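Local coordinates for protein glutathione peroxidase-like peroxiredoxin HYR1 (Saccharomyces cerevisiae, PDB 3CMI) that reduces hydroperoxides at the expense of thioredoxin and senses peroxide stress, passing the oxidation on to the transcription activator YAP1, at residues Ala55-Lys58 with Arg59-Glu63; Ser160-Ile163 with Glu164-Leu167; Tyr115-Leu118 with Lys119-Ser123; Glu148-Ser151 with Ser152-Pro156; Phe25-Asp28 with Gln29-Gly32. All coordinates share one frame; numbering follows the deposited sequence.

Contact 1: residues Ala55-Lys58 with Arg59-Glu63; sequences ALYK and RYKDE
Y57 and K61, one helical turn apart, meet with the lysine's aliphatic chain over the flat phenol ring. K61 CB lies 4.1 Å from the centroid of the Y57 ring and 23° off its normal, a CH-pi contact displaced toward the rim. Further along, K61 CD approaches Y57 CE2 to 3.9 Å, so the lysine slants over the ring while its ammonium runs on to a long ion pair with D62. Y57 sets CG opposite its own amide nitrogen (chi1 -180°), which swings the ring along the helix toward this later turn. A lysine suits the place, since its methylenes cover an aromatic face and its charge remains at the surface. L56 and Y60 meet differently: the methyl L56 CD1 comes to the edge of the Y60 ring, in its plane, with CE2 at 3.9 Å. Over a face of the same ring sits R59 CG. Beneath these side chains the backbone keeps i to i+4 bonds, K61 N reaching Y57 O at 2.8 Å and Y60 N reaching L56 O at 3.1 Å. K58 turns back to a salt bridge with E54. Helix 47-60 belongs to a beta-alpha-beta unit with strands 34-41 and 65-72; Y57 rests on T66 and I67, L56 and Y60 on F65, while Y60 also bonds E164 through its hydroxyl and L56 packs against I163 of helix 160-167.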
loop_
_atom_site.group_PDB
_atom_site.type_symbol
_atom_site.label_atom_id
_atom_site.label_comp_id
_atom_site.label_asym_id
_atom_site.label_seq_id
_atom_site.Cartn_x
_atom_site.Cartn_y
_atom_site.Cartn_z
ATOM N N ALA A 55 -9.548 -4.231 -9.714
ATOM C CA ALA A 55 -9.406 -4.037 -11.153
ATOM C C ALA A 55 -7.955 -3.725 -11.526
ATOM O O ALA A 55 -7.437 -4.253 -12.506
ATOM C CB ALA A 55 -10.350 -2.934 -11.653
ATOM N N LEU A 56 -7.307 -2.872 -10.734
ATOM C CA LEU A 56 -5.895 -2.544 -10.922
ATOM C C LEU A 56 -5.037 -3.800 -10.801
ATOM O O LEU A 56 -4.179 -4.067 -11.649
ATOM C CB LEU A 56 -5.457 -1.512 -9.879
ATOM C CG LEU A 56 -4.193 -0.682 -10.117
ATOM C CD1 LEU A 56 -4.386 0.297 -11.278
ATOM C CD2 LEU A 56 -3.823 0.062 -8.837
ATOM N N TYR A 57 -5.299 -4.579 -9.754
ATOM C CA TYR A 57 -4.564 -5.807 -9.484
ATOM C C TYR A 57 -4.742 -6.825 -10.602
ATOM O O TYR A 57 -3.758 -7.358 -11.112
ATOM C CB TYR A 57 -4.995 -6.400 -8.139
ATOM C CG TYR A 57 -4.288 -7.681 -7.750
ATOM C CD1 TYR A 57 -2.907 -7.705 -7.527
ATOM C CD2 TYR A 57 -5.005 -8.867 -7.571
ATOM C CE1 TYR A 57 -2.259 -8.880 -7.153
ATOM C CE2 TYR A 57 -4.364 -10.046 -7.206
ATOM C CZ TYR A 57 -2.993 -10.045 -7.002
ATOM O OH TYR A 57 -2.359 -11.213 -6.632
ATOM N N LYS A 58 -5.991 -7.089 -10.978
ATOM C CA LYS A 58 -6.292 -8.006 -12.081
ATOM C C LYS A 58 -5.578 -7.586 -13.367
ATOM O O LYS A 58 -5.006 -8.415 -14.079
ATOM C CB LYS A 58 -7.802 -8.078 -12.328
ATOM C CG LYS A 58 -8.580 -8.776 -11.227
ATOM C CD LYS A 58 -9.998 -9.086 -11.685
ATOM C CE LYS A 58 -10.787 -9.816 -10.606
ATOM N NZ LYS A 58 -10.182 -11.131 -10.222
ATOM N N ARG A 59 -5.592 -6.289 -13.646
ATOM C CA ARG A 59 -5.023 -5.775 -14.885
ATOM C C ARG A 59 -3.509 -5.995 -15.003
ATOM O O ARG A 59 -3.017 -6.448 -16.045
ATOM C CB ARG A 59 -5.378 -4.296 -15.062
ATOM C CG ARG A 59 -4.611 -3.641 -16.174
ATOM C CD ARG A 59 -5.343 -2.484 -16.804
ATOM N NE ARG A 59 -5.047 -2.555 -18.222
ATOM C CZ ARG A 59 -5.924 -2.825 -19.177
ATOM N NH1 ARG A 59 -7.209 -2.992 -18.908
ATOM N NH2 ARG A 59 -5.501 -2.879 -20.425
ATOM N N TYR A 60 -2.797 -5.718 -13.914
ATOM C CA TYR A 60 -1.341 -5.600 -13.937
ATOM C C TYR A 60 -0.563 -6.691 -13.212
ATOM O O TYR A 60 0.660 -6.759 -13.340
ATOM C CB TYR A 60 -0.926 -4.242 -13.368
ATOM C CG TYR A 60 -1.338 -3.068 -14.226
ATOM C CD1 TYR A 60 -0.832 -2.911 -15.517
ATOM C CD2 TYR A 60 -2.223 -2.105 -13.742
ATOM C CE1 TYR A 60 -1.201 -1.825 -16.304
ATOM C CE2 TYR A 60 -2.601 -1.013 -14.526
ATOM C CZ TYR A 60 -2.085 -0.883 -15.800
ATOM O OH TYR A 60 -2.458 0.180 -16.582
ATOM N N LYS A 61 -1.246 -7.533 -12.442
ATOM C CA LYS A 61 -0.540 -8.501 -11.593
ATOM C C LYS A 61 0.541 -9.304 -12.329
ATOM O O LYS A 61 1.628 -9.520 -11.787
ATOM C CB LYS A 61 -1.507 -9.419 -10.822
ATOM C CG LYS A 61 -2.424 -10.311 -11.666
ATOM C CD LYS A 61 -3.257 -11.216 -10.749
ATOM C CE LYS A 61 -4.342 -11.957 -11.514
ATOM N NZ LYS A 61 -3.843 -13.217 -12.173
ATOM N N ASP A 62 0.258 -9.710 -13.564
ATOM C CA ASP A 62 1.202 -10.523 -14.340
ATOM C C ASP A 62 2.310 -9.735 -15.042
ATOM O O ASP A 62 3.155 -10.316 -15.728
ATOM C CB ASP A 62 0.461 -11.448 -15.304
ATOM C CG ASP A 62 -0.275 -12.556 -14.584
ATOM O OD1 ASP A 62 0.314 -13.176 -13.665
ATOM O OD2 ASP A 62 -1.445 -12.811 -14.939
ATOM N N GLU A 63 2.302 -8.415 -14.858
ATOM C CA GLU A 63 3.399 -7.556 -15.292
ATOM C C GLU A 63 4.464 -7.429 -14.197
ATOM O O GLU A 63 5.504 -6.801 -14.408
ATOM C CB GLU A 63 2.877 -6.161 -15.666
ATOM C CG GLU A 63 1.766 -6.150 -16.710
ATOM C CD GLU A 63 2.243 -6.598 -18.081
ATOM O OE1 GLU A 63 3.324 -6.140 -18.510
ATOM O OE2 GLU A 63 1.540 -7.405 -18.728
#

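Contact 2: residues Ser160-Ile163 with Glu164-Leu167; sequences SETI and EELL
I163 and L167 lie side by side and point the same way, one turn apart on helix 160-167. The branch that touches is I163 CG2, which stands opposite the backbone nitrogen while CG1 takes the place beside it (chi1 -69°); it meets L167 CD1 at 3.7 Å. Both leucines and the isoleucine suit the inward side, where I163 and L167 rest on F65 and L166 on L139. E165 adopts another conformation: its CG sits between the backbone N and the carbonyl carbon (chi1 65°), which brings CG back over the previous turn, 3.2 Å from T162 O. Its extended chain then slants past the T162 side chain. E164, by contrast, passes S160 O and carries its carboxylate toward Y60, whose hydroxyl bonds E164 OE2. The carboxylate of E161 comes close to that of E164, and OE1 of E161 and OE1 of E164 stand 4.2 Å apart. In the backbone, helical bonds run from E164 N to S160 O at 2.8 Å and from L167 N to I163 O at 2.9 Å. Two waters join the acids: one donates to E161 OE1 at 2.6 Å and to E164 OE2 and accepts from S160 OG, while the other links E161 OE2 with E164 OE1, 2.7 Å from the latter. Two like-charged carboxylates are thus bridged by waters that donate to both, and E164 is held further by the Y60 hydroxyl; this probably softens their repulsion.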
loop_
_atom_site.group_PDB
_atom_site.type_symbol
_atom_site.label_atom_id
_atom_site.label_comp_id
_atom_site.label_asym_id
_atom_site.label_seq_id
_atom_site.Cartn_x
_atom_site.Cartn_y
_atom_site.Cartn_z
ATOM N N SER A 160 -2.653 4.235 -13.022
ATOM C CA SER A 160 -2.283 3.200 -13.990
ATOM C C SER A 160 -1.072 3.587 -14.849
ATOM O O SER A 160 -0.149 2.787 -15.016
ATOM C CB SER A 160 -3.486 2.786 -14.850
ATOM O OG SER A 160 -3.896 3.830 -15.721
ATOM N N GLU A 161 -1.072 4.817 -15.362
ATOM C CA GLU A 161 0.025 5.334 -16.190
ATOM C C GLU A 161 1.366 5.415 -15.454
ATOM O O GLU A 161 2.410 5.078 -16.013
ATOM C CB GLU A 161 -0.340 6.697 -16.784
ATOM C CG GLU A 161 -1.360 6.627 -17.912
ATOM C CD GLU A 161 -0.820 5.941 -19.152
ATOM O OE1 GLU A 161 -1.482 5.013 -19.652
ATOM O OE2 GLU A 161 0.268 6.325 -19.625
ATOM N N THR A 162 1.325 5.865 -14.204
ATOM C CA THR A 162 2.499 5.866 -13.341
ATOM C C THR A 162 2.976 4.434 -13.050
ATOM O O THR A 162 4.177 4.157 -13.058
ATOM C CB THR A 162 2.202 6.602 -12.017
ATOM O OG1 THR A 162 1.791 7.943 -12.301
ATOM C CG2 THR A 162 3.432 6.626 -11.101
ATOM N N ILE A 163 2.034 3.529 -12.793
ATOM C CA ILE A 163 2.366 2.110 -12.591
ATOM C C ILE A 163 3.055 1.546 -13.834
ATOM O O ILE A 163 4.049 0.826 -13.723
ATOM C CB ILE A 163 1.127 1.263 -12.175
ATOM C CG1 ILE A 163 0.672 1.653 -10.764
ATOM C CG2 ILE A 163 1.439 -0.254 -12.182
ATOM C CD1 ILE A 163 -0.703 1.136 -10.377
ATOM N N GLU A 164 2.547 1.908 -15.011
ATOM C CA GLU A 164 3.105 1.412 -16.269
ATOM C C GLU A 164 4.553 1.849 -16.490
ATOM O O GLU A 164 5.364 1.047 -16.950
ATOM C CB GLU A 164 2.211 1.773 -17.468
ATOM C CG GLU A 164 0.962 0.899 -17.526
ATOM C CD GLU A 164 0.170 1.009 -18.814
ATOM O OE1 GLU A 164 0.724 1.434 -19.854
ATOM O OE2 GLU A 164 -1.026 0.645 -18.783
ATOM N N GLU A 165 4.885 3.097 -16.153
ATOM C CA GLU A 165 6.269 3.566 -16.318
ATOM C C GLU A 165 7.250 2.935 -15.328
ATOM O O GLU A 165 8.426 2.757 -15.643
ATOM C CB GLU A 165 6.383 5.104 -16.370
ATOM C CG GLU A 165 6.008 5.875 -15.115
ATOM C CD GLU A 165 5.920 7.392 -15.350
ATOM O OE1 GLU A 165 6.530 7.902 -16.315
ATOM O OE2 GLU A 165 5.242 8.085 -14.559
ATOM N N LEU A 166 6.757 2.588 -14.142
ATOM C CA LEU A 166 7.560 1.858 -13.154
ATOM C C LEU A 166 7.762 0.399 -13.558
ATOM O O LEU A 166 8.806 -0.189 -13.280
ATOM C CB LEU A 166 6.926 1.927 -11.763
ATOM C CG LEU A 166 6.820 3.276 -11.052
ATOM C CD1 LEU A 166 6.159 3.077 -9.701
ATOM C CD2 LEU A 166 8.183 3.940 -10.891
ATOM N N LEU A 167 6.760 -0.182 -14.209
ATOM C CA LEU A 167 6.851 -1.571 -14.653
ATOM C C LEU A 167 7.900 -1.737 -15.753
ATOM O O LEU A 167 8.513 -2.800 -15.878
ATOM C CB LEU A 167 5.485 -2.086 -15.119
ATOM C CG LEU A 167 4.407 -2.395 -14.072
ATOM C CD1 LEU A 167 3.045 -2.470 -14.737
ATOM C CD2 LEU A 167 4.692 -3.687 -13.318
HETATM O O HOH W 1 -2.641 3.188 -18.211
HETATM O O HOH W 2 1.854 3.838 -20.294
#

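Contact 3: residues Tyr115-Leu118 with Lys119-Ser123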
loop_
_atom_site.group_PDB
_atom_site.type_symbol
_atom_site.label_atom_id
_atom_site.label_comp_id
_atom_site.label_asym_id
_atom_site.label_seq_id
_atom_site.Cartn_x
_atom_site.Cartn_y
_atom_site.Cartn_z
ATOM N N TYR A 115 4.411 1.374 8.109
ATOM C CA TYR A 115 3.954 2.746 7.972
ATOM C C TYR A 115 4.946 3.761 8.522
ATOM O O TYR A 115 5.029 4.887 8.015
ATOM C CB TYR A 115 2.527 2.910 8.504
ATOM C CG TYR A 115 1.534 2.513 7.434
ATOM C CD1 TYR A 115 0.894 3.479 6.662
ATOM C CD2 TYR A 115 1.290 1.168 7.144
ATOM C CE1 TYR A 115 0.009 3.119 5.649
ATOM C CE2 TYR A 115 0.404 0.794 6.125
ATOM C CZ TYR A 115 -0.231 1.772 5.386
ATOM O OH TYR A 115 -1.107 1.414 4.385
ATOM N N LYS A 116 5.722 3.352 9.524
ATOM C CA LYS A 116 6.851 4.160 9.976
ATOM C C LYS A 116 7.821 4.381 8.809
ATOM O O LYS A 116 8.197 5.517 8.515
ATOM C CB LYS A 116 7.567 3.499 11.159
ATOM C CG LYS A 116 8.570 4.406 11.859
ATOM C CD LYS A 116 9.312 3.673 12.967
ATOM C CE LYS A 116 10.323 4.576 13.657
ATOM N NZ LYS A 116 10.970 3.901 14.833
ATOM N N PHE A 117 8.198 3.291 8.140
ATOM C CA PHE A 117 9.115 3.362 7.001
ATOM C C PHE A 117 8.563 4.186 5.839
ATOM O O PHE A 117 9.272 5.031 5.289
ATOM C CB PHE A 117 9.516 1.966 6.507
ATOM C CG PHE A 117 10.200 1.982 5.166
ATOM C CD1 PHE A 117 11.535 2.380 5.053
ATOM C CD2 PHE A 117 9.505 1.639 4.013
ATOM C CE1 PHE A 117 12.167 2.413 3.812
ATOM C CE2 PHE A 117 10.125 1.675 2.766
ATOM C CZ PHE A 117 11.459 2.057 2.666
ATOM N N LEU A 118 7.312 3.929 5.458
ATOM C CA LEU A 118 6.702 4.628 4.329
ATOM C C LEU A 118 6.682 6.136 4.541
ATOM O O LEU A 118 7.108 6.889 3.664
ATOM C CB LEU A 118 5.303 4.083 4.017
ATOM C CG LEU A 118 5.251 2.668 3.411
ATOM C CD1 LEU A 118 3.810 2.166 3.287
ATOM C CD2 LEU A 118 5.968 2.594 2.059
ATOM N N LYS A 119 6.232 6.572 5.714
ATOM C CA LYS A 119 6.161 8.004 6.032
ATOM C C LYS A 119 7.526 8.695 6.077
ATOM O O LYS A 119 7.623 9.889 5.782
ATOM C CB LYS A 119 5.377 8.229 7.325
ATOM C CG LYS A 119 3.871 8.268 7.097
ATOM C CD LYS A 119 3.104 7.426 8.108
ATOM C CE LYS A 119 2.937 8.129 9.421
ATOM N NZ LYS A 119 2.063 7.372 10.368
ATOM N N SER A 120 8.573 7.947 6.432
ATOM C CA SER A 120 9.943 8.478 6.442
ATOM C C SER A 120 10.459 8.762 5.031
ATOM O O SER A 120 11.355 9.592 4.848
ATOM C CB SER A 120 10.899 7.525 7.157
ATOM O OG SER A 120 11.234 6.420 6.329
ATOM N N GLN A 121 9.896 8.062 4.045
ATOM C CA GLN A 121 10.281 8.241 2.644
ATOM C C GLN A 121 9.436 9.299 1.946
ATOM O O GLN A 121 9.938 10.039 1.088
ATOM C CB GLN A 121 10.181 6.916 1.873
ATOM C CG GLN A 121 11.014 5.768 2.444
ATOM C CD GLN A 121 12.478 6.121 2.590
ATOM O OE1 GLN A 121 12.988 6.233 3.703
ATOM N NE2 GLN A 121 13.157 6.324 1.471
ATOM N N LYS A 122 8.151 9.360 2.296
ATOM C CA LYS A 122 7.233 10.285 1.629
ATOM C C LYS A 122 6.250 10.936 2.608
ATOM O O LYS A 122 5.278 10.321 3.039
ATOM C CB LYS A 122 6.506 9.582 0.468
ATOM C CG LYS A 122 6.622 10.291 -0.900
ATOM C CD LYS A 122 8.035 10.173 -1.510
ATOM C CE LYS A 122 8.122 10.829 -2.874
ATOM N NZ LYS A 122 9.530 11.071 -3.341
ATOM N N SER A 123 6.545 12.179 2.975
ATOM C CA SER A 123 5.657 13.021 3.778
ATOM C C SER A 123 5.877 14.463 3.351
ATOM O O SER A 123 6.936 14.792 2.817
ATOM C CB SER A 123 5.976 12.884 5.271
ATOM O OG SER A 123 5.402 11.717 5.822
#
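Y115 to S123 run through the last turns of helix 113-121, which packs on the sheet of this thioredoxin-like fold, and out into the loop after it. The walk begins at Y115, whose carbonyl accepts from K119 N at 3.1 Å in an ordinary helical bond; K119 bends at CG and CD over that oxygen, and its ammonium goes on to a salt bridge with E111. The Y115 side chain packs on the sheet, meeting F70 edge-to-face. K116 O receives S120 N at 3.2 Å; K116 is exposed, as suits a charged residue, and its side chain does not touch the next turn. F117 comes next. Its CG stands opposite the backbone N (chi1 167°), so the ring leans along the helix to Q121, whose CG lies 4.0 Å from the ring centroid over one face. The glutamine chain is bent there, and its amide lies beyond the rim; the planes of amide and ring are 8° apart. F117 O is taken by the S120 hydroxyl, OG to O 2.6 Å, as serines in helices often do. L118 is buried on I37 and F138, a place for an apolar branch. Its carbonyl is shared where the helix finishes: K122 N approaches L118 O at 3.0 Å nearly head-on, and Q121 N at the same distance from above the carbonyl plane, 60° out of it.

Contact 4: residues Glu148-Ser151 with Ser152-Pro156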
loop_
_atom_site.group_PDB
_atom_site.type_symbol
_atom_site.label_atom_id
_atom_site.label_comp_id
_atom_site.label_asym_id
_atom_site.label_seq_id
_atom_site.Cartn_x
_atom_site.Cartn_y
_atom_site.Cartn_z
ATOM N N GLU A 148 6.077 7.591 -4.720
ATOM C CA GLU A 148 5.132 8.657 -4.390
ATOM C C GLU A 148 4.015 8.192 -3.458
ATOM O O GLU A 148 3.633 7.016 -3.444
ATOM C CB GLU A 148 4.533 9.262 -5.674
ATOM C CG GLU A 148 3.737 10.563 -5.493
ATOM C CD GLU A 148 4.509 11.649 -4.753
ATOM O OE1 GLU A 148 5.062 12.530 -5.433
ATOM O OE2 GLU A 148 4.573 11.614 -3.498
ATOM N N ARG A 149 3.512 9.148 -2.681
ATOM C CA ARG A 149 2.372 8.975 -1.795
ATOM C C ARG A 149 1.166 9.728 -2.375
ATOM O O ARG A 149 1.287 10.881 -2.801
ATOM C CB ARG A 149 2.741 9.516 -0.416
ATOM C CG ARG A 149 1.678 9.429 0.659
ATOM C CD ARG A 149 2.200 10.141 1.903
ATOM N NE ARG A 149 1.246 10.152 3.002
ATOM C CZ ARG A 149 1.569 10.392 4.269
ATOM N NH1 ARG A 149 2.830 10.619 4.611
ATOM N NH2 ARG A 149 0.627 10.396 5.202
ATOM N N TYR A 150 0.012 9.071 -2.392
ATOM C CA TYR A 150 -1.204 9.647 -2.968
ATOM C C TYR A 150 -2.310 9.691 -1.930
ATOM O O TYR A 150 -2.416 8.800 -1.090
ATOM C CB TYR A 150 -1.665 8.827 -4.173
ATOM C CG TYR A 150 -0.606 8.673 -5.238
ATOM C CD1 TYR A 150 0.261 7.579 -5.231
ATOM C CD2 TYR A 150 -0.462 9.630 -6.247
ATOM C CE1 TYR A 150 1.242 7.440 -6.205
ATOM C CE2 TYR A 150 0.516 9.499 -7.226
ATOM C CZ TYR A 150 1.361 8.402 -7.198
ATOM O OH TYR A 150 2.331 8.264 -8.160
ATOM N N SER A 151 -3.144 10.723 -2.002
ATOM C CA SER A 151 -4.223 10.896 -1.035
ATOM C C SER A 151 -5.343 9.866 -1.214
ATOM O O SER A 151 -5.431 9.192 -2.244
ATOM C CB SER A 151 -4.789 12.313 -1.119
ATOM O OG SER A 151 -5.441 12.506 -2.357
ATOM N N SER A 152 -6.205 9.771 -0.205
ATOM C CA SER A 152 -7.370 8.880 -0.228
ATOM C C SER A 152 -8.356 9.149 -1.370
ATOM O O SER A 152 -9.079 8.243 -1.788
ATOM C CB SER A 152 -8.107 8.931 1.114
ATOM O OG SER A 152 -8.065 10.226 1.682
ATOM N N LEU A 153 -8.382 10.383 -1.870
ATOM C CA LEU A 153 -9.325 10.756 -2.923
ATOM C C LEU A 153 -8.865 10.390 -4.333
ATOM O O LEU A 153 -9.692 10.317 -5.253
ATOM C CB LEU A 153 -9.675 12.252 -2.851
ATOM C CG LEU A 153 -10.453 12.746 -1.623
ATOM C CD1 LEU A 153 -10.635 14.262 -1.679
ATOM C CD2 LEU A 153 -11.805 12.040 -1.479
ATOM N N THR A 154 -7.563 10.167 -4.519
ATOM C CA THR A 154 -7.081 9.822 -5.855
ATOM C C THR A 154 -7.436 8.371 -6.127
ATOM O O THR A 154 -7.062 7.477 -5.367
ATOM C CB THR A 154 -5.561 10.113 -6.109
ATOM O OG1 THR A 154 -4.842 8.897 -6.338
ATOM C CG2 THR A 154 -4.936 10.884 -4.992
ATOM N N LYS A 155 -8.190 8.160 -7.200
ATOM C CA LYS A 155 -8.710 6.844 -7.538
ATOM C C LYS A 155 -7.584 5.942 -8.048
ATOM O O LYS A 155 -6.671 6.420 -8.721
ATOM C CB LYS A 155 -9.850 6.958 -8.554
ATOM C CG LYS A 155 -10.820 8.107 -8.267
ATOM C CD LYS A 155 -12.285 7.660 -8.273
ATOM C CE LYS A 155 -12.704 7.105 -6.901
ATOM N NZ LYS A 155 -14.170 6.818 -6.812
ATOM N N PRO A 156 -7.624 4.641 -7.692
ATOM C CA PRO A 156 -6.579 3.704 -8.104
ATOM C C PRO A 156 -6.329 3.708 -9.612
ATOM O O PRO A 156 -5.177 3.654 -10.042
ATOM C CB PRO A 156 -7.129 2.346 -7.646
ATOM C CG PRO A 156 -7.980 2.679 -6.481
ATOM C CD PRO A 156 -8.642 3.977 -6.856
#
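A type I beta turn from S151 to T154 ends strand 146-150 and starts the loop toward helix 160-167. Its closing bond runs from T154 N to S151 O at 3.3 Å, the donor standing 61° above the carbonyl plane, as the tight turn demands. S152 and L153 occupy the two corners in right-handed helical conformations, which small or ordinary L-residues accept readily. As modelled, T154 folds its side chain back over the start of the turn, with OG1 3.8 Å from Y150 CB. Its first torsion is 115°, which leaves CG2 almost eclipsing the backbone N, and CG2 then comes 3.1 Å from S151 OG; so short a carbon-oxygen approach makes the modelled placing of the two branches doubtful. Before the turn, the strand arranges its own side chains. E148 curls back so that OE2 accepts the amide R149 N at 2.8 Å, using the lone pair that points away from the other oxygen. In the same fold-back E148 CG lies 3.6 Å above one face of the Y150 ring, offset toward its rim. The R149 guanidinium binds E136, R129 O and K122 O. In chemical terms, this is a tight reversal that takes the chain off the strand, held by one rather long backbone bond and by van der Waals contact. T154 OG1 is modelled as buried without a partner, but the doubtful branch placing allows no conclusion from it. Firmer polar anchors of the loop lie elsewhere, as in the bond of T154 O with K137 NZ.

Contact 5: residues Phe25-Asp28 with Gln29-Gly32; sequences FPFD and QLKG
L30 N donates to F27 O at 2.9 Å, the firm bond of a short 3-10 segment at residues 27-30. The donor stands well above the carbonyl plane, as a turn of only three residues requires. Weak bonds of the same spacing flank it, from Q29 N to P26 O and from K31 N to D28 O. The side chains of F27 and L30 leave this turn side by side, and L30 CD2 sits over the F27 ring, 3.8 Å from its centroid and 18° off the normal. Both are buried, F27 against I37 and L30 against V35, where apolar groups belong. Q29 turns the other way: its CG lies between the backbone N and the carbonyl carbon (chi1 74°), and the extended chain carries the amide over the face of F25, Q29 CD meeting F25 CZ at 3.7 Å. Amide and ring planes are 28° apart. K31, fully extended, passes D28 O with CG at 3.2 Å. The segment is thus amphipathic: the L30-F27 CH-pi pair faces the sheet, and D28 and K31 lie outside, their charged atoms D28 OD1 and K31 NZ 5.0 Å apart, not a salt bridge, though probably a weak attraction.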
loop_
_atom_site.group_PDB
_atom_site.type_symbol
_atom_site.label_atom_id
_atom_site.label_comp_id
_atom_site.label_asym_id
_atom_site.label_seq_id
_atom_site.Cartn_x
_atom_site.Cartn_y
_atom_site.Cartn_z
ATOM N N PHE A 25 4.612 -11.936 6.590
ATOM C CA PHE A 25 4.580 -11.665 5.163
ATOM C C PHE A 25 5.824 -10.854 4.809
ATOM O O PHE A 25 5.795 -9.619 4.836
ATOM C CB PHE A 25 3.297 -10.925 4.775
ATOM C CG PHE A 25 3.111 -10.772 3.287
ATOM C CD1 PHE A 25 2.544 -11.798 2.537
ATOM C CD2 PHE A 25 3.520 -9.612 2.633
ATOM C CE1 PHE A 25 2.376 -11.668 1.159
ATOM C CE2 PHE A 25 3.359 -9.476 1.263
ATOM C CZ PHE A 25 2.786 -10.506 0.525
ATOM N N PRO A 26 6.931 -11.547 4.489
ATOM C CA PRO A 26 8.192 -10.840 4.271
ATOM C C PRO A 26 8.207 -10.084 2.945
ATOM O O PRO A 26 7.856 -10.645 1.907
ATOM C CB PRO A 26 9.237 -11.960 4.294
ATOM C CG PRO A 26 8.497 -13.194 3.901
ATOM C CD PRO A 26 7.062 -13.007 4.307
ATOM N N PHE A 27 8.601 -8.814 2.987
ATOM C CA PHE A 27 8.596 -7.965 1.792
ATOM C C PHE A 27 9.721 -8.296 0.807
ATOM O O PHE A 27 9.769 -7.738 -0.286
ATOM C CB PHE A 27 8.656 -6.486 2.186
ATOM C CG PHE A 27 7.310 -5.864 2.474
ATOM C CD1 PHE A 27 6.196 -6.647 2.778
ATOM C CD2 PHE A 27 7.169 -4.480 2.479
ATOM C CE1 PHE A 27 4.960 -6.056 3.051
ATOM C CE2 PHE A 27 5.940 -3.882 2.756
ATOM C CZ PHE A 27 4.837 -4.669 3.041
ATOM N N ASP A 28 10.625 -9.202 1.181
ATOM C CA ASP A 28 11.689 -9.609 0.264
ATOM C C ASP A 28 11.131 -10.367 -0.948
ATOM O O ASP A 28 11.751 -10.382 -2.013
ATOM C CB ASP A 28 12.794 -10.401 0.978
ATOM C CG ASP A 28 12.333 -11.765 1.453
ATOM O OD1 ASP A 28 13.187 -12.669 1.557
ATOM O OD2 ASP A 28 11.127 -11.939 1.728
ATOM N N GLN A 29 9.951 -10.970 -0.785
ATOM C CA GLN A 29 9.246 -11.629 -1.894
ATOM C C GLN A 29 8.762 -10.609 -2.931
ATOM O O GLN A 29 8.358 -10.977 -4.039
ATOM C CB GLN A 29 8.062 -12.456 -1.374
ATOM C CG GLN A 29 6.853 -11.626 -0.913
ATOM C CD GLN A 29 5.814 -12.455 -0.172
ATOM O OE1 GLN A 29 5.705 -12.388 1.059
ATOM N NE2 GLN A 29 5.052 -13.247 -0.918
ATOM N N LEU A 30 8.817 -9.333 -2.559
ATOM C CA LEU A 30 8.337 -8.233 -3.396
ATOM C C LEU A 30 9.420 -7.653 -4.312
ATOM O O LEU A 30 9.156 -6.712 -5.063
ATOM C CB LEU A 30 7.755 -7.124 -2.511
ATOM C CG LEU A 30 6.259 -7.074 -2.163
ATOM C CD1 LEU A 30 5.592 -8.448 -2.034
ATOM C CD2 LEU A 30 6.031 -6.231 -0.919
ATOM N N LYS A 31 10.627 -8.218 -4.242
ATOM C CA LYS A 31 11.768 -7.752 -5.034
ATOM C C LYS A 31 11.501 -7.893 -6.530
ATOM O O LYS A 31 11.089 -8.958 -6.996
ATOM C CB LYS A 31 13.044 -8.514 -4.653
ATOM C CG LYS A 31 13.627 -8.138 -3.296
ATOM C CD LYS A 31 14.784 -9.042 -2.908
ATOM C CE LYS A 31 15.310 -8.696 -1.520
ATOM N NZ LYS A 31 16.298 -9.703 -1.022
ATOM N N GLY A 32 11.730 -6.810 -7.267
ATOM C CA GLY A 32 11.498 -6.785 -8.708
ATOM C C GLY A 32 10.051 -6.524 -9.080
ATOM O O GLY A 32 9.687 -6.591 -10.254
#

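From the N terminus the order is contact 5, contact 1, contact 3, contact 4 and contact 2. Each is local and closes only a turn of a helix, a 3-10 segment or a beta turn, so none nests in or crosses another. Contact 5 precedes the inner strand 34-41 and touches none of the others. Contact 1 lies on the crossover helix to strand 65-72 and packs against contact 2, joining the two helices. Contact 3 joins contact 4 by the bond of K122 O with R149 NH1. Contact 4 also leads toward contact 2, where Y150 OH packs on T162, and P156 touches L56 of contact 1.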